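Local coordinates for putative curved DNA-binding protein (PDB 4IPA), which has the methionine aminopeptidase fold of an Arx1 protein, probably takes part in ribosome biogenesis and may bind DNA, at residues A[54-59]-A[85-90]; A[205-210]-A[370-375]; A[30-35]-A[122-127]; A[282-287]-A[319-324]; A[269-274]-A[330-335]. All coordinates share one frame; numbering follows the deposited sequence.

Overall arrangement
The five contacts sample a single chain with the fold of the M24 peptidase family. Contacts 3 and 1 repeat one theme: the consecutive helices 23-46 and 53-69 lie against strands 115-124 and 79-88, neighbours in the same antiparallel sheet, the contact centres about 21 Å apart. Along the chain contact 1 falls between the two halves of contact 3. Contact 4 likewise falls between the halves of contact 5, and these two touch, Val319 and Val323 meeting His274, so that helix 312-324 packs on the small sheet containing strand 273-276. Contact 2 ties distant loops together, its centre about 47 Å from that of contact 4, and encloses contacts 4 and 5 in sequence.

Contact 1 of 5, residues A[54-59]-A[85-90]; sequences IDICEQ and TTVSPA
Cys57 and Thr85 bring helix 53-69 down onto strand 79-88, an outermost strand of a three-stranded antiparallel sheet in the M24 fold. The short axes run nearly antiparallel, at 155°, with a closest approach of 7.2 Å. The tight part of the contact lies where the helix backbone comes nearest the strand. Thr85 sets its methyl CG2 3.7 Å from Cys57 CA, and its CB approaches Cys57 O at 3.6 Å. In return Cys57 SG meets the strand backbone: anti to its own carbonyl carbon (chi1 -64°), the sulfur lies 3.5 Å from Thr85 O and 4.0 Å from Val87 N. Val87 completes the group, its CG2 lying 4.2 Å from Cys57 SG and 3.8 Å from CG2 of Ile56, whose side chain crosses it at about a right angle. Ile56 is also packed against Val43 and Leu46 of helix 23-46, while Val87 touches Ile116 of the adjoining strand.

The other side of the helix is looser and more polar. Asp55 and Glu58, both partly exposed, form salt bridges with Arg100 and contribute nothing to the strand. Thr85 OG1 is hydrogen-bonded to Asp61, further along the same helix, whereas Thr86 OG1 looks elsewhere, to the backbone oxygen of Gln119.

No clear hydrogen bond joins the two segments. Between them the packing of methyl groups and sulfur dominates, and the bond from Thr85 to Asp61 adds a polar tie just beyond; the salt bridges to Arg100 lie on the side turned from the strand.

Contact 2 of 5, residues A[205-210]-A[370-375]; sequences KAYDCN and FKTDKK
Lys374 lies across the loop that follows helix 193-205, touching Tyr207 with its base and Asp208 with its tip. Its CB sits 3.8 Å from Tyr207 CD1 and 3.7 Å from Ala206 O; beyond CG the chain is extended, which carries NZ to Asp208 OD2. The two form a salt bridge, crossing at about a right angle, although the modelled 2.5 Å between Lys374 NZ and Asp208 OD2 is doubtfully short. Tyr207 runs past Lys374 in the opposite direction, and a water in the plane of its ring links Tyr207 OH to Lys374 O, donating to the latter.

One shell out, turns hold both partners. Asp208, at positive phi, is the C' residue of the Schellman motif that ends the helix. An ST turn forms as Lys374 N donates to Thr372 OG1 over 3.0 Å. Asp152 of helix 148-167 is hydrogen-bonded to that same OG1, and Arg149 binds the backbone oxygens of Tyr207 and Asp208.

A charge pair, a water bridge and packing on buried Tyr207, which also touches Leu155, thus fasten the two loops; solvent and nearby like-charged Arg149 probably weaken the pair, and Asp152 offers NZ only a long, weak one.

Contact 3 of 5, residues A[30-35]-A[122-127]; sequences KTAAQI and AQIDGY
Ala32 and Ile124 meet where helix 23-46 lies against the strand leading into a two-residue beta hairpin, part of the helix-on-sheet layering of the M24 fold. Helix and strand run close to antiparallel, at 156°, and the axes come within 7.0 Å, a closeness that goes with the alanines at the crossing, Ala32 and Ala122.

Orientation decides who touches whom. Ile124 sends its CB toward the helix, and CD1 packs on the backbone more than on side chains: CD1 is 3.3 Å from Ala32 N and 3.6 Å from Ala32 CB. Its chi2 of 95° departs from a staggered value, suggesting that the methyl is turned by this close packing. Thr31 crosses Ile124 at about a right angle, its CB 3.8 Å from the same CD1, while its hydroxyl is turned to the backbone oxygen of Thr27. Ala32 directs CB at the strand backbone, 3.6 Å from Ala122 O. One turn further on, Ile35 places CG2, anti to its backbone N, 3.8 Å from Ala122 CB. Met64 of helix 53-69 touches both of these last two residues, so the second helix closes over the same spot.

The strand then turns back. Ile124 and Tyr127 bond to each other in both directions round a type I' turn, in which Gly126 has backbone angles that would push a CB against the preceding carbonyl oxygen. At the turn, Gly126 N donates to Gln123 OE1 over 2.7 Å, from 37° above the amide carbonyl plane.

Contact 4 of 5, residues A[282-287]-A[319-324]; sequences ALKRPT and VIECVR
The carboxylate of Glu321 is sandwiched by Leu283 and Arg285: over one face lies Leu283 CD2, 3.8 Å from Glu321 CD, and over the opposite face Arg285 CG, 3.4 Å from Glu321 OE1. At its rim the carboxylate takes two successive backbone N-H groups at the start of helix 286-299, where Arg285 is the N-cap. Lys284 N donates to OE2 over 2.8 Å in a nearly straight bond (171°), on the syn side and somewhat out of the plane; Arg285 N meets the syn lone pair of OE1 at 2.9 Å. Ser288 OG, in the first turn of that helix, is a further hydrogen-bonding partner of OE1.

The Glu321 chain sets out with CG anti to the backbone N (chi1 -168°), and its extension beyond CG spans the distance from helix 312-324. The guanidinium of Arg285 stands 70° from the carboxylate plane and makes no salt bridge with it; backbone N-H groups do the gripping. Their direction, and the nearby helix start, would probably stabilise the negative charge. An alanine at Glu321 would probably leave the N-H groups of Lys284 and Arg285 without their acceptor and open a gap between Leu283 and Arg285.

Beside the carboxylate the loop before helix 286-299 also touches helix 312-324, Leu283 CD1 lying 3.7 Å from Cys322 SG.

Contact 5 of 5, residues A[269-274]-A[330-335]; sequences QRATLH and QYEVTG. With SO4 (sulfate ion), chain E.
Leu273 and Tyr331 supply the direct backbone bond of this contact: Tyr331 N donates to Leu273 O over 3.0 Å, almost straight at 168°. Beside it His274 and Gln330 form an antiparallel non-hydrogen-bonded pair, and one water extends the link by accepting from Leu273 N and donating to Tyr331 O.

Packing makes up most of the rest. The His274 ring lies alongside the Gln330 chain, pointing the same way, with ND1 3.7 Å from Gln330 CB. Ala271 CB rests 3.7 Å from both CG and OE1 of Gln330. Leu273 CG meets Tyr331 CD2 at 3.8 Å, while the Tyr331 hydroxyl is hydrogen-bonded to Glu226. Val333 CG2 comes within 3.1 Å of Gln269 O.

Among the polar side chains, His274 NE2 donates within its own segment to Ala271 O over 3.2 Å, from well above the carbonyl plane. An alanine at His274 would probably leave Ala271 O without this donor and uncover Gln330 CB, as well as Val319 and Val323 of helix 312-324. Arg270 pairs with Asp102 and with a sulfate, probably from the crystallisation liquor, at a doubtfully short distance.

The two segments are therefore only partly zipped as a sheet: water and side chains complete what the short strands begin.

Contact 1 of 5, residues A[54-59]-A[85-90]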
# COMPACT_ATOMS: atom_id res chain seq x y z
N ILE A 54 11.34 4.21 15.08
CA ILE A 54 10.57 5.39 15.47
C ILE A 54 11.20 6.68 14.95
O ILE A 54 10.49 7.64 14.65
CB ILE A 54 10.33 5.50 17.01
CG1 ILE A 54 9.23 6.54 17.29
CG2 ILE A 54 11.58 5.91 17.74
CD1 ILE A 54 8.12 6.02 18.12
N ASP A 55 12.52 6.70 14.82
CA ASP A 55 13.22 7.85 14.28
C ASP A 55 12.92 8.03 12.80
O ASP A 55 12.69 9.16 12.33
CB ASP A 55 14.73 7.73 14.51
CG ASP A 55 15.11 7.92 15.96
OD1 ASP A 55 14.28 8.43 16.74
OD2 ASP A 55 16.25 7.55 16.32
N ILE A 56 12.93 6.93 12.06
CA ILE A 56 12.63 6.95 10.63
C ILE A 56 11.21 7.43 10.34
O ILE A 56 11.02 8.31 9.50
CB ILE A 56 12.86 5.56 10.00
CG1 ILE A 56 14.24 5.02 10.40
CG2 ILE A 56 12.73 5.64 8.49
CD1 ILE A 56 14.49 3.58 9.98
N CYS A 57 10.22 6.88 11.04
CA CYS A 57 8.83 7.30 10.89
C CYS A 57 8.67 8.78 11.21
O CYS A 57 7.99 9.51 10.48
CB CYS A 57 7.90 6.49 11.78
SG CYS A 57 7.82 4.73 11.41
N GLU A 58 9.28 9.23 12.31
CA GLU A 58 9.18 10.64 12.66
C GLU A 58 9.81 11.52 11.58
O GLU A 58 9.24 12.54 11.18
CB GLU A 58 9.81 10.93 14.03
CG GLU A 58 8.98 10.43 15.22
CD GLU A 58 9.62 10.73 16.58
OE1 GLU A 58 10.81 11.11 16.63
OE2 GLU A 58 8.94 10.59 17.61
N GLN A 59 10.98 11.12 11.11
CA GLN A 59 11.67 11.90 10.08
C GLN A 59 10.90 11.91 8.76
O GLN A 59 10.84 12.93 8.07
CB GLN A 59 13.10 11.38 9.86
CG GLN A 59 13.91 12.20 8.85
CD GLN A 59 13.99 13.69 9.21
OE1 GLN A 59 13.92 14.06 10.38
NE2 GLN A 59 14.14 14.53 8.21
N THR A 85 4.08 7.73 7.61
CA THR A 85 5.30 7.01 7.30
C THR A 85 5.34 5.75 8.15
O THR A 85 5.24 5.81 9.37
CB THR A 85 6.54 7.83 7.65
OG1 THR A 85 6.57 9.04 6.87
CG2 THR A 85 7.80 7.02 7.36
N THR A 86 5.47 4.59 7.53
CA THR A 86 5.55 3.37 8.31
C THR A 86 6.72 2.54 7.82
O THR A 86 7.08 2.59 6.65
CB THR A 86 4.26 2.53 8.22
OG1 THR A 86 4.02 2.20 6.85
CG2 THR A 86 3.07 3.29 8.81
N VAL A 87 7.31 1.79 8.73
CA VAL A 87 8.52 1.04 8.42
C VAL A 87 8.38 -0.31 9.10
O VAL A 87 8.48 -0.41 10.32
CB VAL A 87 9.76 1.80 8.91
CG1 VAL A 87 11.03 0.96 8.77
CG2 VAL A 87 9.89 3.12 8.14
N SER A 88 8.13 -1.35 8.31
CA SER A 88 7.71 -2.63 8.85
C SER A 88 8.75 -3.73 8.65
O SER A 88 9.14 -4.02 7.51
CB SER A 88 6.37 -3.06 8.24
OG SER A 88 5.43 -2.01 8.34
N PRO A 89 9.21 -4.33 9.76
CA PRO A 89 10.18 -5.44 9.68
C PRO A 89 9.64 -6.68 8.95
O PRO A 89 8.50 -6.69 8.47
CB PRO A 89 10.47 -5.77 11.15
CG PRO A 89 10.12 -4.51 11.92
CD PRO A 89 8.94 -3.92 11.14
N ALA A 90 10.48 -7.71 8.92
CA ALA A 90 10.34 -8.88 8.06
C ALA A 90 8.97 -9.55 8.03
O ALA A 90 8.40 -9.74 6.94
CB ALA A 90 11.43 -9.91 8.40

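Contact 2 of 5, residues A[205-210]-A[370-375]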
# COMPACT_ATOMS: atom_id res chain seq x y z
N LYS A 205 3.37 -19.33 -6.48
CA LYS A 205 3.74 -20.74 -6.42
C LYS A 205 4.95 -21.06 -7.31
O LYS A 205 5.75 -21.93 -6.99
CB LYS A 205 2.55 -21.61 -6.81
CG LYS A 205 2.79 -23.10 -6.62
CD LYS A 205 1.77 -23.94 -7.36
CE LYS A 205 1.28 -25.10 -6.49
NZ LYS A 205 2.35 -25.66 -5.59
N ALA A 206 5.11 -20.34 -8.41
CA ALA A 206 6.27 -20.60 -9.28
C ALA A 206 7.55 -20.30 -8.52
O ALA A 206 8.64 -20.71 -8.90
CB ALA A 206 6.18 -19.78 -10.56
N TYR A 207 7.41 -19.56 -7.43
CA TYR A 207 8.57 -19.19 -6.64
C TYR A 207 8.47 -19.83 -5.26
O TYR A 207 9.18 -19.44 -4.34
CB TYR A 207 8.68 -17.67 -6.55
CG TYR A 207 9.11 -17.01 -7.85
CD1 TYR A 207 10.44 -17.02 -8.25
CD2 TYR A 207 8.18 -16.37 -8.68
CE1 TYR A 207 10.84 -16.40 -9.42
CE2 TYR A 207 8.57 -15.77 -9.86
CZ TYR A 207 9.89 -15.79 -10.23
OH TYR A 207 10.29 -15.19 -11.40
N ASP A 208 7.58 -20.81 -5.13
CA ASP A 208 7.31 -21.44 -3.84
C ASP A 208 6.98 -20.42 -2.73
O ASP A 208 7.30 -20.62 -1.55
CB ASP A 208 8.47 -22.36 -3.42
CG ASP A 208 8.63 -23.56 -4.36
OD1 ASP A 208 7.68 -23.88 -5.10
OD2 ASP A 208 9.70 -24.19 -4.35
N CYS A 209 6.33 -19.33 -3.11
CA CYS A 209 5.82 -18.39 -2.13
C CYS A 209 4.30 -18.41 -2.12
O CYS A 209 3.68 -19.05 -2.97
CB CYS A 209 6.32 -17.00 -2.43
SG CYS A 209 8.07 -16.87 -2.16
N ASN A 210 3.70 -17.72 -1.15
CA ASN A 210 2.25 -17.63 -1.12
C ASN A 210 1.75 -16.18 -1.09
O ASN A 210 2.40 -15.30 -0.50
CB ASN A 210 1.69 -18.41 0.07
CG ASN A 210 1.77 -19.90 -0.13
OD1 ASN A 210 1.04 -20.44 -0.96
ND2 ASN A 210 2.63 -20.58 0.63
N PHE A 370 18.51 -10.08 -8.83
CA PHE A 370 17.87 -11.24 -8.20
C PHE A 370 18.46 -12.54 -8.75
O PHE A 370 18.54 -12.73 -9.97
CB PHE A 370 16.35 -11.21 -8.41
CG PHE A 370 15.68 -10.02 -7.80
CD1 PHE A 370 15.52 -9.93 -6.43
CD2 PHE A 370 15.24 -8.97 -8.59
CE1 PHE A 370 14.92 -8.81 -5.85
CE2 PHE A 370 14.63 -7.86 -8.02
CZ PHE A 370 14.48 -7.78 -6.64
N LYS A 371 18.86 -13.44 -7.85
CA LYS A 371 19.55 -14.67 -8.23
C LYS A 371 18.77 -15.91 -7.80
O LYS A 371 18.67 -16.22 -6.60
CB LYS A 371 20.96 -14.70 -7.63
CG LYS A 371 21.81 -13.47 -7.96
CD LYS A 371 22.26 -13.49 -9.42
CE LYS A 371 23.25 -12.36 -9.74
NZ LYS A 371 22.61 -11.02 -9.74
N THR A 372 18.23 -16.63 -8.77
CA THR A 372 17.47 -17.83 -8.46
C THR A 372 17.31 -18.69 -9.71
O THR A 372 17.43 -18.19 -10.83
CB THR A 372 16.06 -17.51 -7.89
OG1 THR A 372 15.34 -18.72 -7.71
CG2 THR A 372 15.26 -16.63 -8.85
N ASP A 373 17.04 -19.97 -9.51
CA ASP A 373 16.77 -20.87 -10.62
C ASP A 373 15.29 -20.88 -10.97
O ASP A 373 14.91 -21.25 -12.07
CB ASP A 373 17.27 -22.29 -10.32
CG ASP A 373 18.78 -22.36 -10.20
OD1 ASP A 373 19.47 -21.63 -10.95
OD2 ASP A 373 19.28 -23.13 -9.35
N LYS A 374 14.46 -20.45 -10.02
CA LYS A 374 13.02 -20.48 -10.23
C LYS A 374 12.56 -19.49 -11.30
O LYS A 374 13.16 -18.43 -11.51
CB LYS A 374 12.27 -20.30 -8.92
CG LYS A 374 12.84 -21.20 -7.85
CD LYS A 374 11.86 -21.52 -6.76
CE LYS A 374 12.51 -22.51 -5.81
NZ LYS A 374 11.72 -22.74 -4.57
N LYS A 375 11.48 -19.86 -11.98
CA LYS A 375 10.99 -19.12 -13.12
C LYS A 375 9.52 -19.44 -13.30
O LYS A 375 9.08 -20.56 -13.02
CB LYS A 375 11.76 -19.53 -14.37
CG LYS A 375 11.69 -18.53 -15.51
CD LYS A 375 12.52 -18.97 -16.71
CE LYS A 375 12.57 -17.87 -17.76
NZ LYS A 375 13.28 -18.30 -19.01
O HOH W 1 12.64 -15.46 -12.16

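Contact 3 of 5, residues A[30-35]-A[122-127]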
# COMPACT_ATOMS: atom_id res chain seq x y z
N LYS A 30 -1.22 13.62 -9.12
CA LYS A 30 0.19 13.63 -9.53
C LYS A 30 1.09 14.44 -8.59
O LYS A 30 2.23 14.06 -8.34
CB LYS A 30 0.35 14.13 -10.97
CG LYS A 30 1.79 14.19 -11.44
CD LYS A 30 2.29 12.80 -11.82
CE LYS A 30 3.78 12.79 -12.10
NZ LYS A 30 4.31 11.41 -12.11
N THR A 31 0.58 15.55 -8.08
CA THR A 31 1.36 16.33 -7.13
C THR A 31 1.59 15.50 -5.87
O THR A 31 2.69 15.50 -5.31
CB THR A 31 0.63 17.62 -6.70
OG1 THR A 31 0.21 18.34 -7.86
CG2 THR A 31 1.56 18.48 -5.88
N ALA A 32 0.54 14.82 -5.42
CA ALA A 32 0.65 13.91 -4.29
C ALA A 32 1.67 12.80 -4.52
O ALA A 32 2.44 12.48 -3.64
CB ALA A 32 -0.72 13.33 -3.95
N ALA A 33 1.65 12.20 -5.71
CA ALA A 33 2.56 11.12 -6.06
C ALA A 33 4.02 11.57 -6.03
O ALA A 33 4.88 10.87 -5.51
CB ALA A 33 2.22 10.57 -7.43
N GLN A 34 4.31 12.72 -6.61
CA GLN A 34 5.67 13.22 -6.64
C GLN A 34 6.16 13.44 -5.21
O GLN A 34 7.30 13.12 -4.89
CB GLN A 34 5.77 14.52 -7.45
CG GLN A 34 5.65 14.32 -8.96
CD GLN A 34 5.78 15.63 -9.72
OE1 GLN A 34 4.88 16.48 -9.68
NE2 GLN A 34 6.91 15.82 -10.39
N ILE A 35 5.30 13.97 -4.35
CA ILE A 35 5.69 14.13 -2.95
C ILE A 35 5.92 12.76 -2.30
O ILE A 35 6.92 12.57 -1.63
CB ILE A 35 4.66 14.93 -2.12
CG1 ILE A 35 4.74 16.43 -2.45
CG2 ILE A 35 4.93 14.75 -0.64
CD1 ILE A 35 3.63 17.28 -1.84
N ALA A 122 0.96 11.02 0.44
CA ALA A 122 0.45 12.37 0.54
C ALA A 122 -0.89 12.53 -0.14
O ALA A 122 -1.36 11.66 -0.88
CB ALA A 122 1.45 13.37 -0.05
N GLN A 123 -1.46 13.72 0.05
CA GLN A 123 -2.86 13.98 -0.17
C GLN A 123 -3.01 15.46 -0.57
O GLN A 123 -2.61 16.34 0.19
CB GLN A 123 -3.53 13.69 1.18
CG GLN A 123 -4.96 13.82 1.24
CD GLN A 123 -5.40 15.24 1.42
OE1 GLN A 123 -5.80 15.88 0.45
NE2 GLN A 123 -5.36 15.75 2.66
N ILE A 124 -3.55 15.73 -1.76
CA ILE A 124 -3.89 17.11 -2.16
C ILE A 124 -5.37 17.28 -2.52
O ILE A 124 -5.85 16.66 -3.47
CB ILE A 124 -3.04 17.65 -3.34
CG1 ILE A 124 -1.61 17.94 -2.91
CG2 ILE A 124 -3.64 18.97 -3.86
CD1 ILE A 124 -0.69 16.83 -3.18
N ASP A 125 -6.06 18.14 -1.79
CA ASP A 125 -7.48 18.44 -1.98
C ASP A 125 -8.33 17.18 -1.97
O ASP A 125 -9.30 17.06 -2.72
CB ASP A 125 -7.72 19.24 -3.26
CG ASP A 125 -9.16 19.78 -3.35
OD1 ASP A 125 -9.75 20.13 -2.31
OD2 ASP A 125 -9.69 19.86 -4.48
N GLY A 126 -7.94 16.23 -1.12
CA GLY A 126 -8.70 15.01 -0.93
C GLY A 126 -8.32 13.91 -1.90
O GLY A 126 -8.93 12.85 -1.89
N TYR A 127 -7.33 14.16 -2.73
CA TYR A 127 -6.85 13.15 -3.68
C TYR A 127 -5.50 12.61 -3.23
O TYR A 127 -4.46 13.29 -3.32
CB TYR A 127 -6.82 13.70 -5.12
CG TYR A 127 -8.19 14.24 -5.54
CD1 TYR A 127 -9.26 13.38 -5.76
CD2 TYR A 127 -8.41 15.61 -5.66
CE1 TYR A 127 -10.50 13.86 -6.12
CE2 TYR A 127 -9.67 16.10 -6.02
CZ TYR A 127 -10.71 15.22 -6.25
OH TYR A 127 -11.96 15.69 -6.60

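Contact 4 of 5, residues A[282-287]-A[319-324]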
# COMPACT_ATOMS: atom_id res chain seq x y z
N ALA A 282 -22.10 9.50 18.87
CA ALA A 282 -21.76 10.63 19.72
C ALA A 282 -20.80 10.22 20.84
O ALA A 282 -21.13 9.37 21.67
CB ALA A 282 -23.00 11.26 20.29
N LEU A 283 -19.61 10.81 20.85
CA LEU A 283 -18.62 10.50 21.87
C LEU A 283 -18.98 11.14 23.21
O LEU A 283 -19.36 12.31 23.26
CB LEU A 283 -17.23 10.95 21.42
CG LEU A 283 -16.74 10.25 20.15
CD1 LEU A 283 -15.55 10.99 19.55
CD2 LEU A 283 -16.42 8.77 20.43
N LYS A 284 -18.89 10.36 24.28
CA LYS A 284 -19.23 10.86 25.61
C LYS A 284 -18.02 11.42 26.35
O LYS A 284 -18.15 12.36 27.14
CB LYS A 284 -19.89 9.75 26.44
CG LYS A 284 -21.23 9.29 25.86
CD LYS A 284 -21.92 8.27 26.75
CE LYS A 284 -23.34 8.01 26.27
NZ LYS A 284 -24.08 7.05 27.14
N ARG A 285 -16.85 10.87 26.07
CA ARG A 285 -15.65 11.23 26.80
C ARG A 285 -14.93 12.42 26.19
O ARG A 285 -14.71 12.46 24.97
CB ARG A 285 -14.73 10.00 26.93
CG ARG A 285 -15.45 8.86 27.63
CD ARG A 285 -14.66 7.57 27.65
NE ARG A 285 -13.36 7.70 28.30
CZ ARG A 285 -13.17 7.66 29.63
NH1 ARG A 285 -14.20 7.52 30.46
NH2 ARG A 285 -11.95 7.77 30.12
N PRO A 286 -14.57 13.39 27.02
CA PRO A 286 -14.00 14.64 26.52
C PRO A 286 -12.68 14.42 25.80
O PRO A 286 -12.42 15.12 24.82
CB PRO A 286 -13.80 15.48 27.79
CG PRO A 286 -13.79 14.50 28.91
CD PRO A 286 -14.71 13.40 28.49
N THR A 287 -11.84 13.49 26.24
CA THR A 287 -10.60 13.26 25.52
C THR A 287 -10.85 12.56 24.18
O THR A 287 -10.10 12.74 23.23
CB THR A 287 -9.56 12.50 26.34
OG1 THR A 287 -9.33 13.19 27.57
CG2 THR A 287 -8.25 12.43 25.56
N VAL A 319 -8.60 7.38 22.01
CA VAL A 319 -8.75 6.42 20.92
C VAL A 319 -9.72 5.28 21.28
O VAL A 319 -10.44 4.78 20.42
CB VAL A 319 -7.41 5.83 20.43
CG1 VAL A 319 -6.84 4.84 21.45
CG2 VAL A 319 -7.62 5.15 19.09
N ILE A 320 -9.72 4.90 22.55
CA ILE A 320 -10.55 3.79 23.01
C ILE A 320 -12.02 3.95 22.62
O ILE A 320 -12.57 3.12 21.89
CB ILE A 320 -10.41 3.59 24.52
CG1 ILE A 320 -8.95 3.32 24.88
CG2 ILE A 320 -11.37 2.48 25.00
CD1 ILE A 320 -8.66 3.15 26.38
N GLU A 321 -12.66 5.02 23.09
CA GLU A 321 -14.07 5.24 22.75
C GLU A 321 -14.28 5.47 21.26
O GLU A 321 -15.31 5.08 20.69
CB GLU A 321 -14.66 6.41 23.53
CG GLU A 321 -16.18 6.46 23.40
CD GLU A 321 -16.82 7.69 24.02
OE1 GLU A 321 -16.10 8.69 24.26
OE2 GLU A 321 -18.04 7.64 24.27
N CYS A 322 -13.32 6.11 20.61
CA CYS A 322 -13.46 6.39 19.19
C CYS A 322 -13.54 5.09 18.38
O CYS A 322 -14.31 5.00 17.42
CB CYS A 322 -12.30 7.28 18.70
SG CYS A 322 -12.38 9.04 19.23
N VAL A 323 -12.75 4.09 18.78
CA VAL A 323 -12.75 2.80 18.10
C VAL A 323 -13.98 1.99 18.49
O VAL A 323 -14.66 1.41 17.63
CB VAL A 323 -11.48 1.98 18.45
CG1 VAL A 323 -11.59 0.52 17.92
CG2 VAL A 323 -10.23 2.68 17.92
N ARG A 324 -14.26 1.95 19.79
CA ARG A 324 -15.41 1.21 20.27
C ARG A 324 -16.65 1.75 19.57
O ARG A 324 -17.51 0.98 19.15
CB ARG A 324 -15.53 1.30 21.79
CG ARG A 324 -16.60 0.38 22.36
CD ARG A 324 -16.26 -1.12 22.19
NE ARG A 324 -15.07 -1.53 22.94
CZ ARG A 324 -15.04 -1.75 24.26
NH1 ARG A 324 -16.14 -1.62 24.99
NH2 ARG A 324 -13.90 -2.11 24.85

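Contact 5 of 5, residues A[269-274]-A[330-335]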
# COMPACT_ATOMS: atom_id res chain seq x y z
N GLN A 269 1.94 -6.03 19.34
CA GLN A 269 2.24 -4.61 19.30
C GLN A 269 0.96 -3.78 19.32
O GLN A 269 -0.08 -4.20 18.84
CB GLN A 269 3.09 -4.24 18.07
CG GLN A 269 4.50 -4.83 18.11
CD GLN A 269 4.53 -6.27 17.62
OE1 GLN A 269 3.53 -6.80 17.13
NE2 GLN A 269 5.70 -6.91 17.75
N ARG A 270 1.05 -2.61 19.93
CA ARG A 270 -0.07 -1.70 20.03
C ARG A 270 -0.54 -1.24 18.64
O ARG A 270 0.27 -0.86 17.79
CB ARG A 270 0.37 -0.52 20.88
CG ARG A 270 -0.59 0.63 20.97
CD ARG A 270 0.02 1.69 21.89
NE ARG A 270 -0.86 1.86 23.01
CZ ARG A 270 -0.55 1.65 24.28
NH1 ARG A 270 0.67 1.29 24.65
NH2 ARG A 270 -1.49 1.84 25.19
N ALA A 271 -1.84 -1.30 18.40
CA ALA A 271 -2.44 -0.74 17.18
C ALA A 271 -2.34 0.78 17.22
O ALA A 271 -2.99 1.43 18.06
CB ALA A 271 -3.89 -1.16 17.08
N THR A 272 -1.55 1.36 16.32
CA THR A 272 -1.44 2.82 16.25
C THR A 272 -2.03 3.39 14.98
O THR A 272 -2.38 4.57 14.94
CB THR A 272 0.02 3.29 16.40
OG1 THR A 272 0.81 2.75 15.32
CG2 THR A 272 0.60 2.83 17.76
N LEU A 273 -2.13 2.56 13.95
CA LEU A 273 -2.65 3.01 12.66
C LEU A 273 -4.18 3.04 12.67
O LEU A 273 -4.82 2.03 12.96
CB LEU A 273 -2.13 2.11 11.55
CG LEU A 273 -2.49 2.50 10.11
CD1 LEU A 273 -1.75 3.79 9.74
CD2 LEU A 273 -2.11 1.38 9.16
N HIS A 274 -4.77 4.18 12.34
CA HIS A 274 -6.23 4.36 12.40
C HIS A 274 -6.68 5.33 11.30
O HIS A 274 -5.87 5.97 10.65
CB HIS A 274 -6.67 4.96 13.75
CG HIS A 274 -6.22 4.19 14.96
ND1 HIS A 274 -7.12 3.56 15.81
CD2 HIS A 274 -4.99 3.98 15.48
CE1 HIS A 274 -6.44 2.99 16.79
NE2 HIS A 274 -5.16 3.21 16.61
N GLN A 330 -9.73 0.99 13.38
CA GLN A 330 -8.42 0.62 13.89
C GLN A 330 -7.88 -0.47 12.99
O GLN A 330 -8.60 -1.40 12.65
CB GLN A 330 -8.54 0.14 15.34
CG GLN A 330 -7.34 -0.59 15.90
CD GLN A 330 -7.72 -1.36 17.17
OE1 GLN A 330 -7.35 -0.98 18.27
NE2 GLN A 330 -8.47 -2.44 17.01
N TYR A 331 -6.62 -0.35 12.58
CA TYR A 331 -5.95 -1.40 11.82
C TYR A 331 -5.10 -2.21 12.76
O TYR A 331 -4.01 -1.79 13.16
CB TYR A 331 -5.09 -0.80 10.70
CG TYR A 331 -5.91 -0.05 9.70
CD1 TYR A 331 -6.52 -0.71 8.63
CD2 TYR A 331 -6.14 1.32 9.85
CE1 TYR A 331 -7.30 -0.02 7.71
CE2 TYR A 331 -6.91 2.02 8.94
CZ TYR A 331 -7.49 1.35 7.87
OH TYR A 331 -8.27 2.05 6.98
N GLU A 332 -5.62 -3.37 13.12
CA GLU A 332 -4.94 -4.24 14.06
C GLU A 332 -3.59 -4.65 13.53
O GLU A 332 -3.39 -4.77 12.33
CB GLU A 332 -5.77 -5.49 14.40
CG GLU A 332 -6.47 -5.40 15.77
CD GLU A 332 -5.50 -5.09 16.94
OE1 GLU A 332 -4.28 -5.37 16.82
OE2 GLU A 332 -5.96 -4.56 17.99
N VAL A 333 -2.66 -4.85 14.46
CA VAL A 333 -1.34 -5.32 14.13
C VAL A 333 -1.37 -6.80 13.74
O VAL A 333 -1.75 -7.65 14.54
CB VAL A 333 -0.41 -5.13 15.33
CG1 VAL A 333 1.00 -5.53 14.96
CG2 VAL A 333 -0.47 -3.69 15.80
N THR A 334 -0.97 -7.09 12.51
CA THR A 334 -0.91 -8.47 12.05
C THR A 334 0.43 -8.71 11.37
O THR A 334 1.10 -7.78 10.92
CB THR A 334 -2.03 -8.81 11.06
OG1 THR A 334 -1.76 -8.17 9.81
CG2 THR A 334 -3.39 -8.37 11.60
N GLY A 335 0.80 -9.99 11.31
CA GLY A 335 2.05 -10.41 10.70
C GLY A 335 1.89 -11.83 10.19
O GLY A 335 0.85 -12.46 10.36
S SO4 E . -1.55 1.59 28.41
O1 SO4 E . -0.36 0.76 28.25
O2 SO4 E . -2.46 1.34 27.30
O3 SO4 E . -2.23 1.26 29.66
O4 SO4 E . -1.17 2.99 28.42
O HOH W 2 -1.63 -0.39 13.91